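Local coordinates for hypothetical protein (Clostridium sporogenes ATCC 15579, PDB 4QRK) that is of unknown function but is a putative cell adhesion protein with a right-handed beta-helix fold, at residues I95-L107 with A116-V128. Residues are numbered along the deposited sequence; the frame is centred on the assembly and turned at random. Where two conformers were deposited one is given.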
loop_
_atom_site.group_PDB
_atom_site.type_symbol
_atom_site.label_atom_id
_atom_site.label_comp_id
_atom_site.label_asym_id
_atom_site.label_seq_id
_atom_site.Cartn_x
_atom_site.Cartn_y
_atom_site.Cartn_z
ATOM N N ILE A 95 -7.885 -5.486 -5.736
ATOM C CA ILE A 95 -7.569 -6.592 -4.847
ATOM C C ILE A 95 -8.352 -6.522 -3.535
ATOM O O ILE A 95 -8.389 -5.460 -2.902
ATOM C CB ILE A 95 -6.048 -6.589 -4.554
ATOM C CG1 ILE A 95 -5.288 -6.906 -5.867
ATOM C CG2 ILE A 95 -5.692 -7.590 -3.447
ATOM C CD1 ILE A 95 -3.801 -6.766 -5.738
ATOM N N ASN A 96 -8.996 -7.630 -3.153
ATOM C CA ASN A 96 -9.654 -7.724 -1.846
ATOM C C ASN A 96 -8.841 -8.673 -0.971
ATOM O O ASN A 96 -8.497 -9.795 -1.406
ATOM C CB ASN A 96 -11.114 -8.268 -1.875
ATOM C CG ASN A 96 -12.076 -7.494 -2.756
ATOM O OD1 ASN A 96 -12.962 -8.115 -3.378
ATOM N ND2 ASN A 96 -11.968 -6.178 -2.801
ATOM N N LEU A 97 -8.564 -8.257 0.262
ATOM C CA LEU A 97 -7.725 -9.025 1.173
ATOM C C LEU A 97 -8.483 -9.495 2.424
ATOM O O LEU A 97 -9.419 -8.844 2.898
ATOM C CB LEU A 97 -6.537 -8.165 1.658
ATOM C CG LEU A 97 -5.470 -7.810 0.610
ATOM C CD1 LEU A 97 -4.362 -6.998 1.281
ATOM C CD2 LEU A 97 -4.936 -9.063 -0.033
ATOM N N ASN A 98 -8.018 -10.612 2.974
ATOM C CA ASN A 98 -8.593 -11.180 4.172
ATOM C C ASN A 98 -8.373 -10.204 5.324
ATOM O O ASN A 98 -7.306 -9.577 5.401
ATOM C CB ASN A 98 -7.906 -12.496 4.491
ATOM C CG ASN A 98 -8.554 -13.206 5.656
ATOM O OD1 ASN A 98 -8.171 -13.022 6.827
ATOM N ND2 ASN A 98 -9.584 -13.985 5.348
ATOM N N GLU A 99 -9.374 -10.068 6.194
ATOM C CA GLU A 99 -9.339 -9.097 7.296
ATOM C C GLU A 99 -8.795 -9.621 8.636
ATOM O O GLU A 99 -8.538 -8.814 9.561
ATOM C CB GLU A 99 -10.737 -8.509 7.511
ATOM C CG GLU A 99 -11.164 -7.694 6.332
ATOM C CD GLU A 99 -12.516 -7.039 6.493
ATOM O OE1 GLU A 99 -13.142 -7.124 7.575
ATOM O OE2 GLU A 99 -12.957 -6.444 5.490
ATOM N N LYS A 100 -8.629 -10.938 8.755
ATOM C CA LYS A 100 -8.218 -11.550 10.038
ATOM C C LYS A 100 -6.749 -11.958 10.077
ATOM O O LYS A 100 -6.068 -11.851 11.117
ATOM C CB LYS A 100 -9.095 -12.790 10.362
ATOM C CG LYS A 100 -10.554 -12.458 10.648
ATOM C CD LYS A 100 -11.303 -13.645 11.272
ATOM C CE LYS A 100 -12.729 -13.284 11.714
ATOM N NZ LYS A 100 -12.758 -12.241 12.780
ATOM N N ILE A 101 -6.253 -12.446 8.963
ATOM C CA ILE A 101 -4.897 -12.987 8.948
ATOM C C ILE A 101 -3.836 -11.872 9.100
ATOM O O ILE A 101 -3.955 -10.801 8.473
ATOM C CB ILE A 101 -4.678 -13.834 7.703
ATOM C CG1 ILE A 101 -3.424 -14.682 7.849
ATOM C CG2 ILE A 101 -4.637 -12.971 6.443
ATOM C CD1 ILE A 101 -3.225 -15.718 6.728
ATOM N N PRO A 102 -2.824 -12.088 9.979
ATOM C CA PRO A 102 -1.717 -11.124 10.061
ATOM C C PRO A 102 -1.086 -10.907 8.692
ATOM O O PRO A 102 -0.769 -11.897 8.042
ATOM C CB PRO A 102 -0.717 -11.832 10.994
ATOM C CG PRO A 102 -1.567 -12.692 11.855
ATOM C CD PRO A 102 -2.662 -13.185 10.961
ATOM N N THR A 103 -0.900 -9.647 8.285
ATOM C CA THR A 103 -0.528 -9.315 6.911
ATOM C C THR A 103 0.601 -8.292 6.818
ATOM O O THR A 103 0.596 -7.285 7.511
ATOM C CB THR A 103 -1.757 -8.735 6.160
ATOM O OG1 THR A 103 -2.780 -9.731 6.092
ATOM C CG2 THR A 103 -1.406 -8.329 4.741
ATOM N N GLU A 104 1.570 -8.588 5.961
ATOM C CA GLU A 104 2.627 -7.653 5.581
ATOM C C GLU A 104 2.467 -7.415 4.111
ATOM O O GLU A 104 2.123 -8.348 3.373
ATOM C CB GLU A 104 3.987 -8.275 5.842
ATOM C CG GLU A 104 4.279 -8.466 7.306
ATOM C CD GLU A 104 5.630 -9.161 7.525
ATOM O OE1 GLU A 104 6.404 -9.287 6.539
ATOM O OE2 GLU A 104 5.903 -9.574 8.679
ATOM N N ILE A 105 2.664 -6.171 3.690
ATOM C CA ILE A 105 2.454 -5.792 2.286
ATOM C C ILE A 105 3.661 -5.021 1.815
ATOM O O ILE A 105 4.081 -4.087 2.467
ATOM C CB ILE A 105 1.169 -4.932 2.074
ATOM C CG1 ILE A 105 -0.064 -5.696 2.524
ATOM C CG2 ILE A 105 0.979 -4.591 0.598
ATOM C CD1 ILE A 105 -1.321 -4.842 2.585
ATOM N N LYS A 106 4.220 -5.438 0.690
ATOM C CA LYS A 106 5.277 -4.725 0.053
ATOM C C LYS A 106 4.856 -4.411 -1.370
ATOM O O LYS A 106 4.381 -5.284 -2.102
ATOM C CB LYS A 106 6.567 -5.545 0.070
ATOM C CG LYS A 106 7.692 -4.826 -0.631
ATOM C CD LYS A 106 8.959 -5.663 -0.796
ATOM C CE LYS A 106 10.119 -4.746 -1.239
ATOM N NZ LYS A 106 9.735 -3.820 -2.361
ATOM N N LEU A 107 4.985 -3.141 -1.728
ATOM C CA LEU A 107 4.585 -2.641 -3.041
ATOM C C LEU A 107 5.696 -1.855 -3.729
ATOM O O LEU A 107 6.214 -0.896 -3.175
ATOM C CB LEU A 107 3.391 -1.713 -2.890
ATOM C CG LEU A 107 2.317 -2.207 -1.937
ATOM C CD1 LEU A 107 1.240 -1.199 -1.776
ATOM C CD2 LEU A 107 1.724 -3.435 -2.518
ATOM N N ALA A 116 -5.553 2.440 -1.317
ATOM C CA ALA A 116 -5.758 1.300 -0.435
ATOM C C ALA A 116 -6.465 1.650 0.862
ATOM O O ALA A 116 -6.104 2.606 1.564
ATOM C CB ALA A 116 -4.417 0.572 -0.105
ATOM N N ASP A 117 -7.473 0.850 1.158
ATOM C CA ASP A 117 -8.107 0.874 2.450
ATOM C C ASP A 117 -7.593 -0.290 3.206
ATOM O O ASP A 117 -7.983 -1.431 2.945
ATOM C CB ASP A 117 -9.615 0.752 2.352
ATOM C CG ASP A 117 -10.284 0.755 3.739
ATOM O OD1 ASP A 117 -9.633 1.145 4.728
ATOM O OD2 ASP A 117 -11.447 0.325 3.848
ATOM N N LEU A 118 -6.729 -0.019 4.185
ATOM C CA LEU A 118 -6.161 -1.081 5.005
ATOM C C LEU A 118 -6.649 -0.962 6.444
ATOM O O LEU A 118 -6.113 -1.591 7.336
ATOM C CB LEU A 118 -4.635 -1.021 4.991
ATOM C CG LEU A 118 -3.942 -1.085 3.620
ATOM C CD1 LEU A 118 -2.444 -0.856 3.714
ATOM C CD2 LEU A 118 -4.265 -2.381 2.825
ATOM N N SER A 119 -7.699 -0.196 6.659
ATOM C CA SER A 119 -8.220 0.019 8.007
ATOM C C SER A 119 -8.848 -1.218 8.596
ATOM O O SER A 119 -8.971 -1.299 9.774
ATOM C CB SER A 119 -9.243 1.141 8.028
ATOM O OG SER A 119 -10.335 0.851 7.161
ATOM N N LYS A 120 -9.213 -2.197 7.786
ATOM C CA LYS A 120 -9.838 -3.415 8.308
ATOM C C LYS A 120 -8.930 -4.620 8.290
ATOM O O LYS A 120 -9.338 -5.704 8.641
ATOM C CB LYS A 120 -11.117 -3.728 7.519
ATOM C CG LYS A 120 -12.146 -2.614 7.713
ATOM C CD LYS A 120 -13.433 -2.979 7.089
ATOM C CE LYS A 120 -14.556 -2.155 7.627
ATOM N NZ LYS A 120 -15.827 -2.574 6.972
ATOM N N ILE A 121 -7.708 -4.424 7.834
ATOM C CA ILE A 121 -6.738 -5.511 7.699
ATOM C C ILE A 121 -5.987 -5.624 9.017
ATOM O O ILE A 121 -5.723 -4.614 9.673
ATOM C CB ILE A 121 -5.729 -5.140 6.598
ATOM C CG1 ILE A 121 -6.454 -4.877 5.279
ATOM C CG2 ILE A 121 -4.649 -6.188 6.385
ATOM C CD1 ILE A 121 -7.303 -6.003 4.828
ATOM N N ASN A 122 -5.606 -6.837 9.372
ATOM C CA ASN A 122 -4.727 -7.105 10.503
ATOM C C ASN A 122 -3.298 -6.820 10.077
ATOM O O ASN A 122 -2.483 -7.713 9.902
ATOM C CB ASN A 122 -4.868 -8.561 10.920
ATOM C CG ASN A 122 -4.172 -8.887 12.245
ATOM O OD1 ASN A 122 -3.632 -8.019 12.920
ATOM N ND2 ASN A 122 -4.183 -10.161 12.602
ATOM N N LEU A 123 -3.013 -5.542 9.878
ATOM C CA LEU A 123 -1.784 -5.119 9.246
ATOM C C LEU A 123 -0.610 -5.151 10.219
ATOM O O LEU A 123 -0.722 -4.671 11.347
ATOM C CB LEU A 123 -1.989 -3.716 8.700
ATOM C CG LEU A 123 -0.872 -3.118 7.874
ATOM C CD1 LEU A 123 -0.653 -3.954 6.622
ATOM C CD2 LEU A 123 -1.199 -1.630 7.555
ATOM N N LYS A 124 0.532 -5.673 9.772
ATOM C CA LYS A 124 1.761 -5.610 10.582
ATOM C C LYS A 124 2.779 -4.656 9.949
ATOM O O LYS A 124 3.464 -3.913 10.631
ATOM C CB LYS A 124 2.431 -6.981 10.718
ATOM C CG LYS A 124 1.524 -8.106 11.184
ATOM C CD LYS A 124 0.988 -7.910 12.594
ATOM C CE LYS A 124 -0.391 -8.552 12.718
ATOM N NZ LYS A 124 -0.841 -8.816 14.113
ATOM N N GLU A 125 2.930 -4.723 8.642
ATOM C CA GLU A 125 3.940 -3.895 8.028
ATOM C C GLU A 125 3.523 -3.567 6.632
ATOM O O GLU A 125 2.895 -4.387 5.961
ATOM C CB GLU A 125 5.321 -4.581 8.062
ATOM C CG GLU A 125 6.415 -3.711 7.455
ATOM C CD GLU A 125 7.822 -4.166 7.844
ATOM O OE1 GLU A 125 7.927 -5.148 8.614
ATOM O OE2 GLU A 125 8.808 -3.538 7.373
ATOM N N LEU A 126 3.851 -2.349 6.218
ATOM C CA LEU A 126 3.592 -1.881 4.867
ATOM C C LEU A 126 4.812 -1.140 4.381
ATOM O O LEU A 126 5.320 -0.273 5.086
ATOM C CB LEU A 126 2.434 -0.917 4.853
ATOM C CG LEU A 126 2.099 -0.275 3.504
ATOM C CD1 LEU A 126 1.581 -1.307 2.504
ATOM C CD2 LEU A 126 1.073 0.848 3.693
ATOM N N ASN A 127 5.309 -1.549 3.221
ATOM C CA ASN A 127 6.380 -0.875 2.524
ATOM C C ASN A 127 5.927 -0.542 1.123
ATOM O O ASN A 127 5.541 -1.439 0.359
ATOM C CB ASN A 127 7.629 -1.768 2.447
ATOM C CG ASN A 127 8.336 -1.850 3.771
ATOM O OD1 ASN A 127 9.070 -0.938 4.146
ATOM N ND2 ASN A 127 8.061 -2.905 4.522
ATOM N N VAL A 128 5.977 0.739 0.779
ATOM C CA VAL A 128 5.540 1.196 -0.545
ATOM C C VAL A 128 6.636 1.990 -1.189
ATOM O O VAL A 128 7.132 2.930 -0.577
ATOM C CB VAL A 128 4.322 2.142 -0.406
ATOM C CG1 VAL A 128 3.911 2.707 -1.733
ATOM C CG2 VAL A 128 3.149 1.397 0.184
HETATM O O HOH W 1 -5.895 -9.239 7.705
HETATM O O HOH W 2 -11.782 -6.222 10.243
HETATM O O HOH W 3 6.072 -4.923 4.228
#
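The ring of Pro102 lies off one face of the Asn122 carboxamide, near its nitrogen end, with Asn122 ND2 3.7 Å from Pro102 CG. At the amide edge, Asn122 ND2 donates to Lys100 O (2.9 Å) nearly within the amide plane. Asn122 CG stands anti to the backbone N (chi1 -170°), which carries the amide across to the 98-102 turn. Lys124 NZ comes to Asn122 OD1 from the same side as the proline ring, above the amide plane; Lys124 NZ also bonds Asn145 OD1, and Lys124 CE rests on Pro102 CB at 3.7 Å. A water joins Asn122 N to the carbonyls of Asn98 and Ile101, tying the two turns together. At the outer end, the extended chain of Glu99 runs beside Lys120, and its carboxylate is held by Asn41 N.

Strands 103-107 and 123-128 pair in parallel, their directions 2° apart. Thr103 N donates to Asn122 O, whereas Thr103 O accepts Lys124 N at 2.8 Å; a beta bulge then shifts the register, leaving the buried Glu125 N without a partner. Regular bonding resumes through Ile105 and Leu107. On the face that carries Thr103, Ile105 and Leu107, Ile105 CD1 meets Leu118 CD2 tip to tip (3.8 Å), and Leu126 CD1 packs against Ile105 CB.

Strands 103-110 and 123-130 belong to successive coils of the right-handed beta-helix, flanked by 24-32 and 147-153; in the other sheet, strand 35-42 separates 91-98 from 113-117, which 134-138 follows.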